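Local coordinates for protein oxidoreductase, Gfo/Idh/MocA family (Vibrio cholerae, PDB 1XEA) that probably catalyses an NAD(P)-dependent oxidation or reduction through its Rossmann-type nucleotide-binding domain, as other members of the Gfo/Idh/MocA oxidoreductase family do, at residues 181-186 / 299-304; 170-175 / 200-205; 176-181 / 209-214; 95-98 / 102-105. One frame throughout, in Å; residues are numbered along the deposited sequence.

In the fold
Contact 4 comes first along the chain and belongs to the parallel-sheet Rossmann domain, at the entry to helix 100-112. The other three gather where helices 160-175 and 286-311 pack against the mixed sheet of the second domain. Contacts 2 and 3 have centres about 5 Å apart and use the neighbouring antiparallel strands 196-206 and 209-216. Contact 1 lies about 10 Å from contact 2 and 11 Å from contact 3, and shares Cys181 with the latter; the segments of these three contacts alternate along the chain. Contact 4 is about 15 Å from contact 1, centre to centre, and helix 286-311 reaches both, tying the C-terminal helix to each domain.

Contact 1: 181-186 / 299-304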
loop_
_atom_site.group_PDB
_atom_site.type_symbol
_atom_site.label_atom_id
_atom_site.label_comp_id
_atom_site.label_asym_id
_atom_site.label_seq_id
_atom_site.Cartn_x
_atom_site.Cartn_y
_atom_site.Cartn_z
ATOM N N CYS A 181 37.063 3.229 1.223
ATOM C CA CYS A 181 37.695 4.480 1.610
ATOM C C CYS A 181 38.207 5.299 0.443
ATOM O O CYS A 181 39.062 6.160 0.626
ATOM C CB CYS A 181 38.848 4.176 2.552
ATOM S SG CYS A 181 39.977 2.996 1.837
ATOM N N ASN A 182 37.686 5.031 -0.749
ATOM C CA ASN A 182 38.093 5.753 -1.950
ATOM C C ASN A 182 37.069 5.598 -3.074
ATOM O O ASN A 182 35.897 5.288 -2.836
ATOM C CB ASN A 182 39.456 5.252 -2.435
ATOM C CG ASN A 182 39.467 3.756 -2.720
ATOM O OD1 ASN A 182 40.377 3.252 -3.372
ATOM N ND2 ASN A 182 38.458 3.040 -2.225
ATOM N N LEU A 183 37.525 5.807 -4.303
ATOM C CA LEU A 183 36.659 5.695 -5.466
ATOM C C LEU A 183 37.007 4.483 -6.315
ATOM O O LEU A 183 36.575 4.370 -7.463
ATOM C CB LEU A 183 36.751 6.957 -6.316
ATOM C CG LEU A 183 36.387 8.269 -5.629
ATOM C CD1 LEU A 183 36.434 9.364 -6.672
ATOM C CD2 LEU A 183 34.997 8.202 -5.002
ATOM N N ASP A 184 37.790 3.574 -5.746
ATOM C CA ASP A 184 38.186 2.370 -6.458
ATOM C C ASP A 184 36.990 1.542 -6.887
ATOM O O ASP A 184 36.127 1.212 -6.076
ATOM C CB ASP A 184 39.096 1.514 -5.584
ATOM C CG ASP A 184 40.557 1.738 -5.884
ATOM O OD1 ASP A 184 40.970 2.921 -5.947
ATOM O OD2 ASP A 184 41.284 0.729 -6.050
ATOM N N ASP A 185 36.956 1.202 -8.169
ATOM C CA ASP A 185 35.881 0.390 -8.727
ATOM C C ASP A 185 34.528 0.900 -8.263
ATOM O O ASP A 185 33.597 0.120 -8.047
ATOM C CB ASP A 185 36.046 -1.071 -8.297
ATOM C CG ASP A 185 37.448 -1.605 -8.555
ATOM O OD1 ASP A 185 37.939 -1.479 -9.703
ATOM O OD2 ASP A 185 38.058 -2.158 -7.609
ATOM N N LEU A 186 34.425 2.216 -8.118
ATOM C CA LEU A 186 33.191 2.836 -7.663
ATOM C C LEU A 186 32.634 3.736 -8.744
ATOM O O LEU A 186 33.385 4.413 -9.438
ATOM C CB LEU A 186 33.463 3.632 -6.385
ATOM C CG LEU A 186 32.296 4.329 -5.682
ATOM C CD1 LEU A 186 32.616 4.447 -4.202
ATOM C CD2 LEU A 186 32.038 5.690 -6.307
ATOM N N ALA A 299 33.674 10.154 1.955
ATOM C CA ALA A 299 32.944 11.397 1.791
ATOM C C ALA A 299 33.898 12.463 1.264
ATOM O O ALA A 299 33.545 13.251 0.388
ATOM C CB ALA A 299 32.348 11.834 3.115
ATOM N N GLU A 300 35.112 12.486 1.805
ATOM C CA GLU A 300 36.121 13.447 1.379
ATOM C C GLU A 300 36.365 13.282 -0.111
ATOM O O GLU A 300 36.282 14.246 -0.877
ATOM C CB GLU A 300 37.429 13.204 2.133
ATOM C CG GLU A 300 37.778 14.296 3.131
ATOM C CD GLU A 300 37.960 15.643 2.465
ATOM O OE1 GLU A 300 38.782 15.732 1.525
ATOM O OE2 GLU A 300 37.283 16.609 2.885
ATOM N N ALA A 301 36.659 12.043 -0.503
ATOM C CA ALA A 301 36.929 11.691 -1.889
ATOM C C ALA A 301 35.802 12.144 -2.798
ATOM O O ALA A 301 36.036 12.755 -3.841
ATOM C CB ALA A 301 37.113 10.199 -2.006
ATOM N N ILE A 302 34.573 11.851 -2.395
ATOM C CA ILE A 302 33.414 12.228 -3.192
ATOM C C ILE A 302 33.350 13.737 -3.408
ATOM O O ILE A 302 33.153 14.201 -4.533
ATOM C CB ILE A 302 32.109 11.723 -2.532
ATOM C CG1 ILE A 302 32.120 10.186 -2.514
ATOM C CG2 ILE A 302 30.898 12.256 -3.285
ATOM C CD1 ILE A 302 31.000 9.544 -1.727
ATOM N N CYS A 303 33.539 14.497 -2.332
ATOM C CA CYS A 303 33.502 15.960 -2.402
ATOM C C CYS A 303 34.504 16.531 -3.386
ATOM O O CYS A 303 34.183 17.419 -4.175
ATOM C CB CYS A 303 33.775 16.557 -1.026
ATOM S SG CYS A 303 32.336 16.640 0.017
ATOM N N GLN A 304 35.727 16.019 -3.324
ATOM C CA GLN A 304 36.782 16.481 -4.199
ATOM C C GLN A 304 36.519 16.204 -5.664
ATOM O O GLN A 304 36.481 17.134 -6.463
ATOM C CB GLN A 304 38.112 15.877 -3.777
ATOM C CG GLN A 304 38.688 16.605 -2.578
ATOM C CD GLN A 304 39.973 15.994 -2.092
ATOM O OE1 GLN A 304 40.927 15.843 -2.853
ATOM N NE2 GLN A 304 40.012 15.639 -0.816
#
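Leu183 and Ala301 meet where the loop between helix 160-175 and strand 186-193 crosses the flank of the C-terminal helix 286-311, part of the layer of helices laid on the mixed sheet. The leucine branch lies over the methyl group of the alanine: CG and CD2 of Leu183 are each 4.2 Å from CB of Ala301. It gets there because CG stands anti to the carbonyl carbon (chi1 -58°), which swings the branch from the loop to the helix. A small residue at Ala301 suits the place, since the branched side chain can settle close to the helix backbone. CD2 of Leu183 also reaches CG1 of Ile302 at 4.3 Å, and Leu298 and Gln305 of the same helix complete the surroundings of the leucine. Ile302 itself turns inward, onto Leu200 and Val202 of strand 196-206 and Leu172 of helix 160-175, so Leu183 adds a partly exposed margin to a buried core.

The loop keeps its shape by a beta turn, in which Leu186 N donates to Leu183 O. Along the helix, away from the leucine, Glu300 is a shared acceptor: its OE2 forms a salt bridge with Arg161, while NE2 of Gln304, one turn on, gives a hydrogen to OE1 of Glu300 at 2.6 Å, the oxygen lying 5° from the glutamine's amide plane.

Contact 2: 170-175 / 200-205; sequences HPLDSV and LDVQWQ
Leu172, near the C-terminal end of helix 160-175, stands over Val202 of strand 196-206, with the two CA atoms 7.6 Å apart, the closest pair of CA atoms in this helix-on-sheet packing. One methyl group does the touching from the helix side. CD1 of Leu172 is 4.0 Å from CG1 of Val202 and 4.2 Å from CZ3 of Trp204, so a single methyl touches both the valine and the indole, which lie side by side beneath it. The leucine extends to this point with CG anti to its own nitrogen (chi1 -172°), and it passes the valine at a slant. It meets the Trp204 ring obliquely. The indole is brought there by a chi1 of 70°, which carries the ring off the strand toward the helix, leaning back in the direction of Val202. Val175, one turn on from Leu172, faces the same sheet and rests on Trp149.

Polar groups are kept to other sides. Asp173, whose CB points away from the strand, pairs with Arg124 and Arg291 and bonds Ser295; Gln203, whose CB points away from the helix, packs on His187 of the second subunit. Within the helix, Ser174 OG donates to His170 O at 2.8 Å from above the carbonyl plane, while Ser174 N uses the same oxygen. The helix is kinked at His170 and Pro171, whose nitrogens lack a bond to the preceding turn. With methyl groups and an aromatic ring doing the touching, this contact is held by apolar burial, while directional bonds lie around it.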
loop_
_atom_site.group_PDB
_atom_site.type_symbol
_atom_site.label_atom_id
_atom_site.label_comp_id
_atom_site.label_asym_id
_atom_site.label_seq_id
_atom_site.Cartn_x
_atom_site.Cartn_y
_atom_site.Cartn_z
ATOM N N HIS A 170 24.857 9.841 5.652
ATOM C CA HIS A 170 23.942 8.923 6.293
ATOM C C HIS A 170 23.787 7.682 5.427
ATOM O O HIS A 170 24.194 6.592 5.816
ATOM C CB HIS A 170 22.583 9.571 6.514
ATOM C CG HIS A 170 22.446 10.242 7.841
ATOM N ND1 HIS A 170 22.765 9.616 9.026
ATOM C CD2 HIS A 170 22.030 11.487 8.175
ATOM C CE1 HIS A 170 22.557 10.446 10.031
ATOM N NE2 HIS A 170 22.111 11.590 9.542
ATOM N N PRO A 171 23.205 7.826 4.224
ATOM C CA PRO A 171 23.045 6.637 3.378
ATOM C C PRO A 171 24.363 5.990 2.966
ATOM O O PRO A 171 24.470 4.765 2.898
ATOM C CB PRO A 171 22.259 7.170 2.179
ATOM C CG PRO A 171 22.684 8.592 2.096
ATOM C CD PRO A 171 22.686 9.027 3.544
ATOM N N LEU A 172 25.366 6.823 2.710
ATOM C CA LEU A 172 26.667 6.330 2.300
ATOM C C LEU A 172 27.255 5.370 3.338
ATOM O O LEU A 172 27.620 4.235 3.014
ATOM C CB LEU A 172 27.629 7.495 2.070
ATOM C CG LEU A 172 28.980 7.099 1.452
ATOM C CD1 LEU A 172 28.765 6.632 0.015
ATOM C CD2 LEU A 172 29.928 8.276 1.502
ATOM N N ASP A 173 27.346 5.828 4.583
ATOM C CA ASP A 173 27.881 5.004 5.658
ATOM C C ASP A 173 27.030 3.764 5.900
ATOM O O ASP A 173 27.554 2.655 6.039
ATOM C CB ASP A 173 27.956 5.783 6.971
ATOM C CG ASP A 173 28.293 4.881 8.158
ATOM O OD1 ASP A 173 29.458 4.468 8.304
ATOM O OD2 ASP A 173 27.386 4.560 8.945
ATOM N N SER A 174 25.718 3.958 5.969
ATOM C CA SER A 174 24.792 2.859 6.217
ATOM C C SER A 174 24.970 1.698 5.257
ATOM O O SER A 174 24.633 0.562 5.573
ATOM C CB SER A 174 23.350 3.361 6.143
ATOM O OG SER A 174 23.121 4.357 7.110
ATOM N N VAL A 175 25.514 1.994 4.090
ATOM C CA VAL A 175 25.715 0.989 3.073
ATOM C C VAL A 175 27.155 0.519 3.014
ATOM O O VAL A 175 27.439 -0.550 2.485
ATOM C CB VAL A 175 25.312 1.565 1.713
ATOM C CG1 VAL A 175 25.653 0.602 0.622
ATOM C CG2 VAL A 175 23.817 1.856 1.700
ATOM N N LEU A 200 22.954 12.903 -5.725
ATOM C CA LEU A 200 24.242 12.205 -5.721
ATOM C C LEU A 200 23.992 10.702 -5.648
ATOM O O LEU A 200 23.164 10.246 -4.862
ATOM C CB LEU A 200 25.060 12.651 -4.504
ATOM C CG LEU A 200 26.486 12.146 -4.361
ATOM C CD1 LEU A 200 27.325 12.643 -5.525
ATOM C CD2 LEU A 200 27.061 12.627 -3.046
ATOM N N ASP A 201 24.703 9.936 -6.466
ATOM C CA ASP A 201 24.534 8.488 -6.479
ATOM C C ASP A 201 25.855 7.744 -6.518
ATOM O O ASP A 201 26.531 7.711 -7.548
ATOM C CB ASP A 201 23.681 8.062 -7.674
ATOM C CG ASP A 201 22.233 8.497 -7.543
ATOM O OD1 ASP A 201 21.602 8.170 -6.516
ATOM O OD2 ASP A 201 21.717 9.163 -8.466
ATOM N N VAL A 202 26.211 7.141 -5.391
ATOM C CA VAL A 202 27.450 6.389 -5.284
ATOM C C VAL A 202 27.141 4.909 -5.182
ATOM O O VAL A 202 26.394 4.471 -4.309
ATOM C CB VAL A 202 28.258 6.813 -4.055
ATOM C CG1 VAL A 202 29.473 5.911 -3.902
ATOM C CG2 VAL A 202 28.683 8.261 -4.196
ATOM N N GLN A 203 27.746 4.140 -6.076
ATOM C CA GLN A 203 27.527 2.707 -6.126
ATOM C C GLN A 203 28.807 1.950 -6.494
ATOM O O GLN A 203 29.531 2.347 -7.405
ATOM C CB GLN A 203 26.416 2.430 -7.146
ATOM C CG GLN A 203 26.557 1.133 -7.906
ATOM C CD GLN A 203 25.380 0.847 -8.820
ATOM O OE1 GLN A 203 25.463 -0.026 -9.684
ATOM N NE2 GLN A 203 24.273 1.570 -8.630
ATOM N N TRP A 204 29.083 0.864 -5.779
ATOM C CA TRP A 204 30.260 0.047 -6.058
ATOM C C TRP A 204 29.986 -1.403 -5.674
ATOM O O TRP A 204 29.017 -1.701 -4.970
ATOM C CB TRP A 204 31.464 0.552 -5.278
ATOM C CG TRP A 204 31.377 0.312 -3.815
ATOM C CD1 TRP A 204 31.959 -0.706 -3.108
ATOM C CD2 TRP A 204 30.740 1.157 -2.855
ATOM N NE1 TRP A 204 31.728 -0.538 -1.760
ATOM C CE2 TRP A 204 30.978 0.593 -1.579
ATOM C CE3 TRP A 204 29.975 2.328 -2.955
ATOM C CZ2 TRP A 204 30.507 1.185 -0.403
ATOM C CZ3 TRP A 204 29.503 2.915 -1.791
ATOM C CH2 TRP A 204 29.764 2.337 -0.529
ATOM N N GLN A 205 30.846 -2.308 -6.124
ATOM C CA GLN A 205 30.662 -3.716 -5.818
ATOM C C GLN A 205 31.847 -4.334 -5.064
ATOM O O GLN A 205 32.990 -4.220 -5.495
ATOM C CB GLN A 205 30.374 -4.473 -7.120
ATOM C CG GLN A 205 30.178 -5.967 -6.951
ATOM C CD GLN A 205 29.059 -6.530 -7.821
ATOM O OE1 GLN A 205 28.825 -6.072 -8.944
ATOM N NE2 GLN A 205 28.371 -7.543 -7.306
#

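Contact 3: 176-181 / 209-214; sequences NLSRQC and TLLHAS
Leu211 reaches from strand 209-216, in the mixed sheet of the second domain, to the bend that follows helix 160-175. This is where the contact is tight. CD1 of Leu211 lies 3.9 Å from the backbone N of Leu177 and equally 3.9 Å from OG of Ser178, packing against the start of the turn from outside. CG stands anti to the carbonyl carbon (chi1 -55°); this carries the branch toward the loop, with CD1 leading, where a branched apolar side chain can offer one methyl to the loop and the other to Leu177. The second methyl makes a looser contact, CD2 of Leu211 to CD1 of Leu177 at 4.5 Å; Leu177 leans further onto Leu147 of strand 146-152. Val175 and Trp204 also touch Leu211, so its apolar surface is largely enclosed.

Ser178 turns its CB toward the strand, but its hydroxyl belongs to a polar set nearby, hydrogen-bonded to Thr206 OG1 and Trp204 NE1. A small hydroxyl-bearing residue is thus suited to bridge the loop and strand 196-206 beside the leucine.

On the outer side the packing gives way to solvent: the CB of Arg179 points away from the strand, and the side chain makes a long, weak ion pair with Glu290, while Cys181 is exposed. The backbone here is held from within. Asn176, the first residue beyond the helix, uses its amide to close the bend: ND2 donates to Gln180 O at 3.3 Å and also bonds Ser295 OG. Its OD1 accepts from Gln180 N at 2.7 Å in an almost straight bond of 177°, the donor lying in the carbonyl plane on a lone pair.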
loop_
_atom_site.group_PDB
_atom_site.type_symbol
_atom_site.label_atom_id
_atom_site.label_comp_id
_atom_site.label_asym_id
_atom_site.label_seq_id
_atom_site.Cartn_x
_atom_site.Cartn_y
_atom_site.Cartn_z
ATOM N N ASN A 176 28.055 1.327 3.573
ATOM C CA ASN A 176 29.495 1.056 3.578
ATOM C C ASN A 176 29.901 -0.132 4.460
ATOM O O ASN A 176 30.634 0.013 5.434
ATOM C CB ASN A 176 30.232 2.316 4.022
ATOM C CG ASN A 176 31.691 2.282 3.669
ATOM O OD1 ASN A 176 32.193 1.280 3.162
ATOM N ND2 ASN A 176 32.386 3.380 3.919
ATOM N N LEU A 177 29.431 -1.314 4.080
ATOM C CA LEU A 177 29.694 -2.534 4.823
ATOM C C LEU A 177 30.999 -3.213 4.419
ATOM O O LEU A 177 31.345 -4.267 4.949
ATOM C CB LEU A 177 28.526 -3.495 4.614
ATOM C CG LEU A 177 27.130 -2.966 4.960
ATOM C CD1 LEU A 177 26.089 -3.839 4.303
ATOM C CD2 LEU A 177 26.934 -2.919 6.468
ATOM N N SER A 178 31.715 -2.621 3.470
ATOM C CA SER A 178 32.972 -3.193 2.993
ATOM C C SER A 178 34.160 -2.285 3.306
ATOM O O SER A 178 35.282 -2.528 2.852
ATOM C CB SER A 178 32.900 -3.402 1.481
ATOM O OG SER A 178 32.949 -2.158 0.797
ATOM N N ARG A 179 33.902 -1.234 4.076
ATOM C CA ARG A 179 34.930 -0.268 4.439
ATOM C C ARG A 179 35.571 0.280 3.176
ATOM O O ARG A 179 36.747 0.039 2.908
ATOM C CB ARG A 179 36.002 -0.905 5.323
ATOM C CG ARG A 179 35.465 -1.551 6.585
ATOM C CD ARG A 179 36.585 -1.792 7.588
ATOM N NE ARG A 179 37.822 -2.298 6.967
ATOM C CZ ARG A 179 38.851 -1.544 6.560
ATOM N NH1 ARG A 179 38.808 -0.224 6.696
ATOM N NH2 ARG A 179 39.939 -2.112 6.042
ATOM N N GLN A 180 34.777 1.005 2.395
ATOM C CA GLN A 180 35.233 1.617 1.152
ATOM C C GLN A 180 35.802 2.978 1.554
ATOM O O GLN A 180 35.104 3.795 2.148
ATOM C CB GLN A 180 34.045 1.789 0.202
ATOM C CG GLN A 180 34.393 2.007 -1.262
ATOM C CD GLN A 180 35.114 0.816 -1.886
ATOM O OE1 GLN A 180 34.920 -0.342 -1.481
ATOM N NE2 GLN A 180 35.938 1.093 -2.891
ATOM N N CYS A 181 37.063 3.229 1.223
ATOM C CA CYS A 181 37.695 4.480 1.610
ATOM C C CYS A 181 38.207 5.299 0.443
ATOM O O CYS A 181 39.062 6.160 0.626
ATOM C CB CYS A 181 38.848 4.176 2.552
ATOM S SG CYS A 181 39.977 2.996 1.837
ATOM N N THR A 209 28.611 -8.534 -3.420
ATOM C CA THR A 209 27.638 -7.597 -2.889
ATOM C C THR A 209 27.688 -6.250 -3.583
ATOM O O THR A 209 28.753 -5.666 -3.729
ATOM C CB THR A 209 27.872 -7.373 -1.393
ATOM O OG1 THR A 209 27.917 -8.639 -0.723
ATOM C CG2 THR A 209 26.756 -6.524 -0.806
ATOM N N LEU A 210 26.540 -5.755 -4.014
ATOM C CA LEU A 210 26.511 -4.464 -4.664
ATOM C C LEU A 210 25.917 -3.457 -3.688
ATOM O O LEU A 210 24.769 -3.599 -3.255
ATOM C CB LEU A 210 25.680 -4.533 -5.941
ATOM C CG LEU A 210 25.456 -3.213 -6.696
ATOM C CD1 LEU A 210 26.725 -2.737 -7.387
ATOM C CD2 LEU A 210 24.353 -3.433 -7.718
ATOM N N LEU A 211 26.723 -2.457 -3.333
ATOM C CA LEU A 211 26.332 -1.403 -2.396
ATOM C C LEU A 211 25.920 -0.152 -3.164
ATOM O O LEU A 211 26.502 0.161 -4.202
ATOM C CB LEU A 211 27.500 -1.110 -1.452
ATOM C CG LEU A 211 28.001 -2.368 -0.736
ATOM C CD1 LEU A 211 29.075 -2.035 0.287
ATOM C CD2 LEU A 211 26.825 -3.030 -0.053
ATOM N N HIS A 212 24.919 0.564 -2.663
ATOM C CA HIS A 212 24.433 1.752 -3.361
ATOM C C HIS A 212 23.810 2.796 -2.442
ATOM O O HIS A 212 22.870 2.506 -1.697
ATOM C CB HIS A 212 23.410 1.329 -4.422
ATOM C CG HIS A 212 22.923 2.449 -5.295
ATOM N ND1 HIS A 212 21.927 2.279 -6.235
ATOM C CD2 HIS A 212 23.300 3.748 -5.383
ATOM C CE1 HIS A 212 21.713 3.421 -6.863
ATOM N NE2 HIS A 212 22.533 4.328 -6.364
ATOM N N ALA A 213 24.341 4.014 -2.508
ATOM C CA ALA A 213 23.841 5.129 -1.709
ATOM C C ALA A 213 23.286 6.138 -2.700
ATOM O O ALA A 213 23.985 6.579 -3.604
ATOM C CB ALA A 213 24.961 5.744 -0.885
ATOM N N SER A 214 22.027 6.505 -2.510
ATOM C CA SER A 214 21.343 7.409 -3.410
ATOM C C SER A 214 20.639 8.532 -2.638
ATOM O O SER A 214 19.921 8.291 -1.662
ATOM C CB SER A 214 20.349 6.574 -4.221
ATOM O OG SER A 214 19.464 7.341 -4.998
#

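Contact 4: 95-98 / 102-105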
loop_
_atom_site.group_PDB
_atom_site.type_symbol
_atom_site.label_atom_id
_atom_site.label_comp_id
_atom_site.label_asym_id
_atom_site.label_seq_id
_atom_site.Cartn_x
_atom_site.Cartn_y
_atom_site.Cartn_z
ATOM N N PRO A 95 28.618 14.576 11.321
ATOM C CA PRO A 95 29.912 13.992 10.954
ATOM C C PRO A 95 30.989 14.290 12.003
ATOM O O PRO A 95 30.858 15.235 12.786
ATOM C CB PRO A 95 30.201 14.655 9.613
ATOM C CG PRO A 95 29.658 16.033 9.824
ATOM C CD PRO A 95 28.335 15.772 10.509
ATOM N N LEU A 96 32.051 13.487 12.018
ATOM C CA LEU A 96 33.143 13.680 12.975
ATOM C C LEU A 96 33.831 15.015 12.713
ATOM O O LEU A 96 34.209 15.734 13.640
ATOM C CB LEU A 96 34.171 12.549 12.854
ATOM C CG LEU A 96 35.455 12.640 13.701
ATOM C CD1 LEU A 96 35.118 12.717 15.182
ATOM C CD2 LEU A 96 36.319 11.418 13.421
ATOM N N ALA A 97 33.981 15.339 11.437
ATOM C CA ALA A 97 34.620 16.576 11.053
ATOM C C ALA A 97 34.379 16.815 9.574
ATOM O O ALA A 97 34.042 15.888 8.835
ATOM C CB ALA A 97 36.113 16.510 11.342
ATOM N N ALA A 98 34.567 18.062 9.153
ATOM C CA ALA A 98 34.361 18.465 7.770
ATOM C C ALA A 98 35.409 17.935 6.806
ATOM O O ALA A 98 35.314 18.159 5.601
ATOM C CB ALA A 98 34.302 19.979 7.689
ATOM N N GLU A 102 41.109 15.757 9.512
ATOM C CA GLU A 102 40.748 15.962 10.910
ATOM C C GLU A 102 40.319 14.643 11.528
ATOM O O GLU A 102 40.686 14.325 12.660
ATOM C CB GLU A 102 39.606 16.973 11.025
ATOM C CG GLU A 102 39.932 18.325 10.423
ATOM C CD GLU A 102 38.892 19.388 10.732
ATOM O OE1 GLU A 102 38.769 19.785 11.911
ATOM O OE2 GLU A 102 38.196 19.828 9.790
ATOM N N CYS A 103 39.535 13.880 10.774
ATOM C CA CYS A 103 39.060 12.586 11.237
ATOM C C CYS A 103 40.246 11.710 11.568
ATOM O O CYS A 103 40.326 11.144 12.654
ATOM C CB CYS A 103 38.206 11.910 10.159
ATOM S SG CYS A 103 36.522 12.593 9.991
ATOM N N GLU A 104 41.173 11.597 10.624
ATOM C CA GLU A 104 42.351 10.777 10.848
ATOM C C GLU A 104 43.106 11.268 12.082
ATOM O O GLU A 104 43.521 10.459 12.915
ATOM C CB GLU A 104 43.237 10.799 9.604
ATOM C CG GLU A 104 42.507 10.326 8.353
ATOM C CD GLU A 104 43.338 10.510 7.098
ATOM O OE1 GLU A 104 43.858 11.630 6.896
ATOM O OE2 GLU A 104 43.467 9.547 6.308
ATOM N N ASN A 105 43.261 12.588 12.213
ATOM C CA ASN A 105 43.956 13.169 13.371
ATOM C C ASN A 105 43.285 12.724 14.678
ATOM O O ASN A 105 43.910 12.087 15.526
ATOM C CB ASN A 105 43.956 14.707 13.307
ATOM C CG ASN A 105 44.916 15.260 12.256
ATOM O OD1 ASN A 105 46.077 14.846 12.177
ATOM N ND2 ASN A 105 44.438 16.211 11.457
#
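Leu96 extends with CG opposite its own nitrogen (chi1 175°), while Cys103 turns SG to lie beside its nitrogen (chi1 -76°); together these torsions bring the leucine's branch and the thiol sulfur alongside one another. SG of Cys103 is 3.6 Å from CD2 of Leu96 and 3.7 Å from its CB, so the sulfur rests against the flank of the leucine. Next to them, CB of Ala97 lies 3.5 Å from CB of Glu102 and 4.2 Å from SG of Cys103. The closest pair of CA atoms, those of Ala97 and Cys103, is 6.0 Å apart. A methyl side chain suits a place where the loop runs this near the helix.

The setting is the strand-to-helix connection of the Rossmann domain: the loop after strand 90-93 folds back on the first turns of helix 100-112. A cis peptide precedes Pro95, and Leu96 N donates to His296 NE2 of the C-terminal helix. Glu102 runs extended alongside the methyl of Ala97, and its carboxylate finds hydroxyls elsewhere, OE1 with Ser77 and OE2 with Ser99. The chemistry is thus divided: methyls and sulfur make a buried apolar seam, while the carboxylate at its rim ties Ser99, within the connection, to Ser77 of helix 76-85.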